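Local coordinates for DUF115 domain-containing protein (Magnetospirillum magneticum AMB-1, PDB 5MU5) that is a Maf glycosyltransferase involved in flagella formation, where it probably glycosylates flagellin, at residues A[46-49]-A[54-57]; A[98-103]-A[626-631]; A[384-389]-A[397-402]. All coordinates share one frame; numbering follows the deposited sequence.

Contact 1: residues A[46-49]-A[54-57]; sequences DLDV and EFLY
A chi1 of -157° swings the D48 carboxylate away from its own backbone nitrogen and over to strand 54-55 and the residues after it, while F55 and Y57 each set CG beside their nitrogen. These torsions set the carboxylate between the F55 side chain and the backbone N and ring edge of Y57. D48 sits on strand 47-51, the middle strand of a small antiparallel sheet. F55 belongs to the short strand 54-55, which pairs with strand 47-51 as a beta hairpin. Y57 N donates to D48 OD1 at 3.0 Å, in a nearly straight bond (175° at the hydrogen) that meets the syn side of the oxygen. D48's own neighbour, V49 N, gives the same D48 OD1 a bent bond at 2.7 Å, from the anti side and the opposite face of the carboxylate plane. D48 OD2 lies 3.4 Å from F55 CD2, in the plane of the ring and at its edge. It also accepts a hydrogen bond from G58 N. The carboxylate and the F55 ring are steeply turned, 68° between planes. The backbones add a hydrogen bond from L56 N to V49 O at 3.0 Å. V49 CB packs on L56 CB at 4.2 Å, and both side chains also touch F156 of helix 154-160. Y57 OH bonds to L131 N. With an alanine in place of D48, the Y57, V49 and G58 amides would probably lose this acceptor and the chain after strand 54-55 would be freer to shift. The chain gives up its extended form at L56 and Y57. The carboxylate therefore supplies acceptors just where strand pairing stops, and the N-H groups round it would be expected to favour its negative charge.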
loop_
_atom_site.group_PDB
_atom_site.type_symbol
_atom_site.label_atom_id
_atom_site.label_comp_id
_atom_site.label_asym_id
_atom_site.label_seq_id
_atom_site.Cartn_x
_atom_site.Cartn_y
_atom_site.Cartn_z
ATOM N N ASP A 46 -11.763 -22.471 38.742
ATOM C CA ASP A 46 -11.284 -21.477 37.784
ATOM C C ASP A 46 -12.465 -20.622 37.387
ATOM O O ASP A 46 -13.613 -21.104 37.361
ATOM C CB ASP A 46 -10.736 -22.143 36.525
ATOM C CG ASP A 46 -9.711 -23.206 36.825
ATOM O OD1 ASP A 46 -8.768 -22.906 37.587
ATOM O OD2 ASP A 46 -9.855 -24.332 36.290
ATOM N N LEU A 47 -12.196 -19.360 37.080
ATOM C CA LEU A 47 -13.262 -18.484 36.634
ATOM C C LEU A 47 -13.628 -18.892 35.211
ATOM O O LEU A 47 -12.757 -19.264 34.430
ATOM C CB LEU A 47 -12.849 -17.014 36.707
ATOM C CG LEU A 47 -12.797 -16.421 38.119
ATOM C CD1 LEU A 47 -12.162 -15.041 38.063
ATOM C CD2 LEU A 47 -14.187 -16.349 38.747
ATOM N N ASP A 48 -14.920 -18.831 34.896
ATOM C CA ASP A 48 -15.427 -19.255 33.601
ATOM C C ASP A 48 -16.591 -18.358 33.196
ATOM O O ASP A 48 -17.140 -17.642 34.027
ATOM C CB ASP A 48 -15.868 -20.728 33.674
ATOM C CG ASP A 48 -15.892 -21.419 32.305
ATOM O OD1 ASP A 48 -15.815 -20.736 31.259
ATOM O OD2 ASP A 48 -15.967 -22.670 32.259
ATOM N N VAL A 49 -16.938 -18.377 31.912
ATOM C CA VAL A 49 -18.064 -17.606 31.378
ATOM C C VAL A 49 -19.199 -18.539 30.960
ATOM O O VAL A 49 -19.045 -19.361 30.057
ATOM C CB VAL A 49 -17.642 -16.745 30.186
ATOM C CG1 VAL A 49 -18.806 -15.904 29.697
ATOM C CG2 VAL A 49 -16.483 -15.843 30.579
ATOM N N GLU A 54 -23.991 -23.016 28.746
ATOM C CA GLU A 54 -22.773 -23.309 27.994
ATOM C C GLU A 54 -21.620 -22.585 28.655
ATOM O O GLU A 54 -21.770 -21.452 29.092
ATOM C CB GLU A 54 -22.893 -22.827 26.558
ATOM C CG GLU A 54 -23.953 -23.531 25.740
ATOM C CD GLU A 54 -24.039 -22.973 24.332
ATOM O OE1 GLU A 54 -23.535 -21.854 24.088
ATOM O OE2 GLU A 54 -24.610 -23.655 23.463
ATOM N N PHE A 55 -20.468 -23.242 28.713
ATOM C CA PHE A 55 -19.287 -22.690 29.357
ATOM C C PHE A 55 -18.188 -22.462 28.333
ATOM O O PHE A 55 -17.982 -23.279 27.451
ATOM C CB PHE A 55 -18.811 -23.642 30.450
ATOM C CG PHE A 55 -19.716 -23.680 31.652
ATOM C CD1 PHE A 55 -21.023 -24.141 31.544
ATOM C CD2 PHE A 55 -19.260 -23.261 32.898
ATOM C CE1 PHE A 55 -21.862 -24.172 32.650
ATOM C CE2 PHE A 55 -20.090 -23.296 34.009
ATOM C CZ PHE A 55 -21.393 -23.752 33.885
ATOM N N LEU A 56 -17.487 -21.339 28.445
ATOM C CA LEU A 56 -16.390 -21.040 27.537
ATOM C C LEU A 56 -15.300 -22.090 27.682
ATOM O O LEU A 56 -14.927 -22.719 26.713
ATOM C CB LEU A 56 -15.831 -19.631 27.791
ATOM C CG LEU A 56 -14.543 -19.248 27.042
ATOM C CD1 LEU A 56 -14.702 -19.428 25.548
ATOM C CD2 LEU A 56 -14.163 -17.804 27.338
ATOM N N TYR A 57 -14.820 -22.293 28.902
ATOM C CA TYR A 57 -13.750 -23.240 29.147
ATOM C C TYR A 57 -14.242 -24.636 29.529
ATOM O O TYR A 57 -13.724 -25.630 29.043
ATOM C CB TYR A 57 -12.802 -22.668 30.204
ATOM C CG TYR A 57 -12.098 -21.432 29.690
ATOM C CD1 TYR A 57 -11.050 -21.543 28.778
ATOM C CD2 TYR A 57 -12.497 -20.158 30.084
ATOM C CE1 TYR A 57 -10.418 -20.426 28.274
ATOM C CE2 TYR A 57 -11.859 -19.032 29.600
ATOM C CZ TYR A 57 -10.823 -19.175 28.688
ATOM O OH TYR A 57 -10.196 -18.072 28.194
#

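Contact 2: residues A[98-103]-A[626-631]; sequences LYNILK and RDEFHQ
E628 and N100 meet across a helix-helix interface, where helix 92-107 of the Maf N-terminal region packs beside helix 618-646 of the helical bundle. E628 is the residue most covered here, followed by N100 and I101. The E628 chain leaves its helix toward the other one and bends at chi2 (-65°), which lays the carboxylate across N100. The two side chains cross at about a right angle, with amide and carboxylate planes 75° apart. E628 CD stands 3.4 Å from N100 CB, so the methylene of N100 lies against the carboxylate. Nearer the glutamate backbone, I101 CG2 rests 3.7 Å from E628 CB. The I101 side chain also touches F621 and I624, earlier on the helix of E628, and Y605 of helix 589-609. One carboxylate oxygen, E628 OE2, forms a salt bridge with R104, which also pairs with D627. The buried carboxylate is therefore answered by a charge as well as an amide. The hydrogen bond runs from N100 ND2 to E628 OE1, 3.1 Å long and fairly straight (166° at the hydrogen); the acceptor lies in the amide plane of N100, while the donor approaches from above the carboxylate plane.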
loop_
_atom_site.group_PDB
_atom_site.type_symbol
_atom_site.label_atom_id
_atom_site.label_comp_id
_atom_site.label_asym_id
_atom_site.label_seq_id
_atom_site.Cartn_x
_atom_site.Cartn_y
_atom_site.Cartn_z
ATOM N N LEU A 98 22.506 -7.468 2.118
ATOM C CA LEU A 98 22.138 -8.830 2.477
ATOM C C LEU A 98 23.257 -9.762 2.095
ATOM O O LEU A 98 23.671 -10.611 2.876
ATOM C CB LEU A 98 20.841 -9.268 1.786
ATOM C CG LEU A 98 20.410 -10.725 2.038
ATOM C CD1 LEU A 98 20.264 -11.002 3.523
ATOM C CD2 LEU A 98 19.102 -11.040 1.337
ATOM N N TYR A 99 23.768 -9.588 0.890
ATOM C CA TYR A 99 24.879 -10.431 0.443
ATOM C C TYR A 99 26.045 -10.348 1.448
ATOM O O TYR A 99 26.610 -11.393 1.840
ATOM C CB TYR A 99 25.328 -10.036 -0.974
ATOM C CG TYR A 99 26.444 -10.886 -1.518
ATOM C CD1 TYR A 99 27.772 -10.543 -1.296
ATOM C CD2 TYR A 99 26.173 -12.039 -2.251
ATOM C CE1 TYR A 99 28.795 -11.324 -1.781
ATOM C CE2 TYR A 99 27.197 -12.825 -2.746
ATOM C CZ TYR A 99 28.505 -12.461 -2.502
ATOM O OH TYR A 99 29.543 -13.223 -2.983
ATOM N N ASN A 100 26.375 -9.131 1.903
ATOM C CA ASN A 100 27.527 -8.970 2.790
ATOM C C ASN A 100 27.356 -9.568 4.161
ATOM O O ASN A 100 28.277 -10.205 4.658
ATOM C CB ASN A 100 27.952 -7.514 2.941
ATOM C CG ASN A 100 28.591 -6.958 1.683
ATOM O OD1 ASN A 100 28.732 -7.642 0.678
ATOM N ND2 ASN A 100 28.951 -5.699 1.731
ATOM N N ILE A 101 26.199 -9.372 4.786
ATOM C CA ILE A 101 26.021 -9.933 6.105
ATOM C C ILE A 101 26.090 -11.454 6.049
ATOM O O ILE A 101 26.668 -12.075 6.924
ATOM C CB ILE A 101 24.741 -9.452 6.839
ATOM C CG1 ILE A 101 23.455 -9.990 6.186
ATOM C CG2 ILE A 101 24.769 -7.934 6.997
ATOM C CD1 ILE A 101 22.198 -9.622 6.942
ATOM N N LEU A 102 25.523 -12.055 5.013
ATOM C CA LEU A 102 25.527 -13.512 4.906
ATOM C C LEU A 102 26.890 -14.080 4.597
ATOM O O LEU A 102 27.290 -15.105 5.175
ATOM C CB LEU A 102 24.537 -13.968 3.842
ATOM C CG LEU A 102 23.097 -13.645 4.190
ATOM C CD1 LEU A 102 22.234 -14.148 3.048
ATOM C CD2 LEU A 102 22.691 -14.275 5.517
ATOM N N LYS A 103 27.594 -13.427 3.681
ATOM C CA LYS A 103 28.932 -13.847 3.342
ATOM C C LYS A 103 29.872 -13.784 4.571
ATOM O O LYS A 103 30.592 -14.743 4.852
ATOM C CB LYS A 103 29.459 -12.998 2.207
ATOM C CG LYS A 103 30.897 -13.291 1.867
ATOM C CD LYS A 103 31.444 -12.286 0.865
ATOM C CE LYS A 103 32.961 -12.412 0.746
ATOM N NZ LYS A 103 33.371 -13.832 0.545
ATOM N N ARG A 626 25.567 -4.513 12.286
ATOM C CA ARG A 626 25.790 -3.131 12.644
ATOM C C ARG A 626 26.745 -2.508 11.655
ATOM O O ARG A 626 26.488 -1.447 11.109
ATOM C CB ARG A 626 26.360 -3.026 14.058
ATOM C CG ARG A 626 26.420 -1.610 14.615
ATOM C CD ARG A 626 27.401 -1.491 15.784
ATOM N NE ARG A 626 28.734 -1.850 15.325
ATOM C CZ ARG A 626 29.503 -1.098 14.531
ATOM N NH1 ARG A 626 29.099 0.092 14.101
ATOM N NH2 ARG A 626 30.683 -1.556 14.139
ATOM N N ASP A 627 27.839 -3.194 11.407
ATOM C CA ASP A 627 28.883 -2.650 10.557
ATOM C C ASP A 627 28.414 -2.488 9.100
ATOM O O ASP A 627 28.648 -1.455 8.488
ATOM C CB ASP A 627 30.103 -3.557 10.615
ATOM C CG ASP A 627 31.280 -2.970 9.916
ATOM O OD1 ASP A 627 31.516 -1.759 10.076
ATOM O OD2 ASP A 627 31.976 -3.714 9.206
ATOM N N GLU A 628 27.753 -3.512 8.559
ATOM C CA GLU A 628 27.227 -3.447 7.202
ATOM C C GLU A 628 26.081 -2.460 7.087
ATOM O O GLU A 628 25.930 -1.819 6.058
ATOM C CB GLU A 628 26.797 -4.820 6.711
ATOM C CG GLU A 628 27.973 -5.768 6.517
ATOM C CD GLU A 628 28.947 -5.346 5.414
ATOM O OE1 GLU A 628 28.569 -4.527 4.532
ATOM O OE2 GLU A 628 30.103 -5.852 5.423
ATOM N N PHE A 629 25.283 -2.320 8.137
ATOM C CA PHE A 629 24.215 -1.338 8.112
ATOM C C PHE A 629 24.824 0.059 7.933
ATOM O O PHE A 629 24.304 0.858 7.159
ATOM C CB PHE A 629 23.375 -1.444 9.378
ATOM C CG PHE A 629 22.097 -0.657 9.340
ATOM C CD1 PHE A 629 20.978 -1.152 8.673
ATOM C CD2 PHE A 629 21.993 0.566 10.008
ATOM C CE1 PHE A 629 19.786 -0.436 8.641
ATOM C CE2 PHE A 629 20.798 1.284 9.986
ATOM C CZ PHE A 629 19.694 0.782 9.297
ATOM N N HIS A 630 25.929 0.328 8.639
ATOM C CA HIS A 630 26.693 1.579 8.485
ATOM C C HIS A 630 27.270 1.772 7.090
ATOM O O HIS A 630 27.191 2.871 6.534
ATOM C CB HIS A 630 27.838 1.666 9.495
ATOM C CG HIS A 630 27.489 2.412 10.736
ATOM N ND1 HIS A 630 27.884 3.716 10.949
ATOM C CD2 HIS A 630 26.767 2.049 11.824
ATOM C CE1 HIS A 630 27.427 4.123 12.120
ATOM N NE2 HIS A 630 26.748 3.131 12.673
ATOM N N GLN A 631 27.894 0.738 6.537
ATOM C CA GLN A 631 28.401 0.840 5.176
ATOM C C GLN A 631 27.256 1.149 4.210
ATOM O O GLN A 631 27.413 1.973 3.320
ATOM C CB GLN A 631 29.162 -0.407 4.742
ATOM C CG GLN A 631 30.605 -0.438 5.236
ATOM C CD GLN A 631 31.363 -1.704 4.826
ATOM O OE1 GLN A 631 31.153 -2.262 3.737
ATOM N NE2 GLN A 631 32.255 -2.164 5.704
#

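Contact 3: residues A[384-389]-A[397-402]; sequences YSLDDS and GTTAAL
The loop that follows helix 373-378 folds back onto helix 393-404, within the MptE-like region of the chain, and T399 is the helix residue that receives it. T399 meets the loop with both branches of its side chain. T399 OG1 donates a hydrogen bond to D387 O at 2.7 Å. The C=O...donor angle is 166°, so the hydroxyl comes almost head-on to the carbonyl oxygen. This follows from the first torsion of T399: OG1 is anti to the backbone nitrogen (chi1 -172°), and CG2 is pushed between the nitrogen and the carbonyl carbon. This turns the methyl to the loop at D388 and S389. T399 CG2 lies 3.6 Å from S389 CA and 3.8 Å from D388 O. It also meets L386 CD1, at 3.8 Å. L386 continues the apolar patch along the helix, its CD1 standing 4.1 Å from A400 CB. The loop turns sharply at D388, whose backbone takes a left-handed helical conformation (phi 53°). That turn brings the D387 carbonyl, the D388 carbonyl and S389 round a single threonine. The carboxylates of D387 and D388 lead away from helix 393-404. They form salt bridges with R482 and R478 of helix 467-482, and I479 of that helix also touches T399. S389 OG is held by Y367 OH, at the end of strand 363-367. The loop is thus fastened to helix and strand alike, by main-chain and side-chain atoms. The loop and helix 393-404 form part of the connection from strand 363-367 to strand 408-412. These strands are parallel in one large sheet but not neighbours in it, so the connection is a beta-alpha-beta crossover of an alpha/beta fold.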
loop_
_atom_site.group_PDB
_atom_site.type_symbol
_atom_site.label_atom_id
_atom_site.label_comp_id
_atom_site.label_asym_id
_atom_site.label_seq_id
_atom_site.Cartn_x
_atom_site.Cartn_y
_atom_site.Cartn_z
ATOM N N TYR A 384 -4.611 19.245 -6.593
ATOM C CA TYR A 384 -3.968 19.037 -7.889
ATOM C C TYR A 384 -3.539 17.582 -8.105
ATOM O O TYR A 384 -2.765 17.285 -9.016
ATOM C CB TYR A 384 -2.768 19.983 -8.053
ATOM C CG TYR A 384 -3.085 21.434 -7.767
ATOM C CD1 TYR A 384 -3.749 22.225 -8.703
ATOM C CD2 TYR A 384 -2.702 22.029 -6.567
ATOM C CE1 TYR A 384 -4.031 23.561 -8.443
ATOM C CE2 TYR A 384 -2.985 23.362 -6.298
ATOM C CZ TYR A 384 -3.652 24.110 -7.233
ATOM O OH TYR A 384 -3.937 25.402 -6.972
ATOM N N SER A 385 -4.031 16.678 -7.266
ATOM C CA SER A 385 -3.739 15.254 -7.424
ATOM C C SER A 385 -5.015 14.522 -7.774
ATOM O O SER A 385 -6.101 15.104 -7.759
ATOM C CB SER A 385 -3.133 14.641 -6.152
ATOM O OG SER A 385 -3.939 14.924 -5.042
ATOM N N LEU A 386 -4.849 13.255 -8.127
ATOM C CA LEU A 386 -5.943 12.368 -8.403
ATOM C C LEU A 386 -5.834 11.147 -7.498
ATOM O O LEU A 386 -4.733 10.733 -7.135
ATOM C CB LEU A 386 -5.900 11.920 -9.860
ATOM C CG LEU A 386 -6.050 13.023 -10.898
ATOM C CD1 LEU A 386 -5.811 12.437 -12.267
ATOM C CD2 LEU A 386 -7.416 13.696 -10.831
ATOM N N ASP A 387 -6.999 10.628 -7.120
ATOM C CA ASP A 387 -7.148 9.354 -6.448
ATOM C C ASP A 387 -7.455 8.317 -7.515
ATOM O O ASP A 387 -8.079 8.637 -8.545
ATOM C CB ASP A 387 -8.344 9.388 -5.500
ATOM C CG ASP A 387 -8.127 10.290 -4.312
ATOM O OD1 ASP A 387 -6.957 10.495 -3.920
ATOM O OD2 ASP A 387 -9.138 10.786 -3.760
ATOM N N ASP A 388 -7.053 7.074 -7.254
ATOM C CA ASP A 388 -7.307 5.964 -8.161
ATOM C C ASP A 388 -6.815 6.271 -9.568
ATOM O O ASP A 388 -7.436 5.872 -10.545
ATOM C CB ASP A 388 -8.802 5.578 -8.156
ATOM C CG ASP A 388 -9.272 5.018 -6.794
ATOM O OD1 ASP A 388 -8.589 4.110 -6.242
ATOM O OD2 ASP A 388 -10.331 5.471 -6.284
ATOM N N SER A 389 -5.695 6.982 -9.668
ATOM C CA SER A 389 -5.104 7.279 -10.969
ATOM C C SER A 389 -4.371 6.061 -11.492
ATOM O O SER A 389 -4.037 6.024 -12.682
ATOM C CB SER A 389 -4.171 8.504 -10.948
ATOM O OG SER A 389 -3.015 8.286 -10.181
ATOM N N GLY A 397 -7.171 7.995 -16.945
ATOM C CA GLY A 397 -8.121 8.699 -17.809
ATOM C C GLY A 397 -9.509 8.800 -17.195
ATOM O O GLY A 397 -10.158 9.823 -17.276
ATOM N N THR A 398 -9.972 7.736 -16.569
ATOM C CA THR A 398 -11.286 7.753 -15.956
ATOM C C THR A 398 -11.336 8.727 -14.799
ATOM O O THR A 398 -12.270 9.519 -14.689
ATOM C CB THR A 398 -11.641 6.363 -15.468
ATOM O OG1 THR A 398 -11.612 5.479 -16.594
ATOM C CG2 THR A 398 -13.013 6.357 -14.823
ATOM N N THR A 399 -10.324 8.698 -13.940
ATOM C CA THR A 399 -10.344 9.550 -12.756
ATOM C C THR A 399 -10.119 11.006 -13.168
ATOM O O THR A 399 -10.741 11.907 -12.595
ATOM C CB THR A 399 -9.354 9.093 -11.646
ATOM O OG1 THR A 399 -9.572 9.876 -10.461
ATOM C CG2 THR A 399 -7.913 9.283 -12.059
ATOM N N ALA A 400 -9.266 11.226 -14.175
ATOM C CA ALA A 400 -9.020 12.588 -14.687
ATOM C C ALA A 400 -10.310 13.157 -15.234
ATOM O O ALA A 400 -10.631 14.312 -14.993
ATOM C CB ALA A 400 -7.953 12.600 -15.769
ATOM N N ALA A 401 -11.054 12.346 -15.972
ATOM C CA ALA A 401 -12.300 12.808 -16.584
ATOM C C ALA A 401 -13.334 13.241 -15.545
ATOM O O ALA A 401 -14.001 14.257 -15.706
ATOM C CB ALA A 401 -12.878 11.727 -17.468
ATOM N N LEU A 402 -13.454 12.466 -14.476
ATOM C CA LEU A 402 -14.406 12.769 -13.419
ATOM C C LEU A 402 -13.960 14.002 -12.650
ATOM O O LEU A 402 -14.772 14.838 -12.287
ATOM C CB LEU A 402 -14.563 11.563 -12.474
ATOM C CG LEU A 402 -15.230 10.359 -13.133
ATOM C CD1 LEU A 402 -14.948 9.091 -12.332
ATOM C CD2 LEU A 402 -16.730 10.592 -13.300
#

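Overall arrangement
The three contacts lie far apart, with centres 43 to 55 Å from one another, and share no helix or strand. Contact 1 is local and only partly buried, near the outer end of the N-terminal region. Contact 3 is also local but buried, in the MptE-like region on the opposite side of the chain's centre. Contact 2 is buried and long-range: it brings the N-terminal region to the C-terminal bundle, and contact 3 falls inside the loop it closes. Chemistry follows place. Contact 1 relies on a carboxylate binding backbone amides, contact 2 on an asparagine amide and an arginine charge that answer a buried glutamate, and contact 3 on a hydroxyl to a carbonyl amid methyl groups.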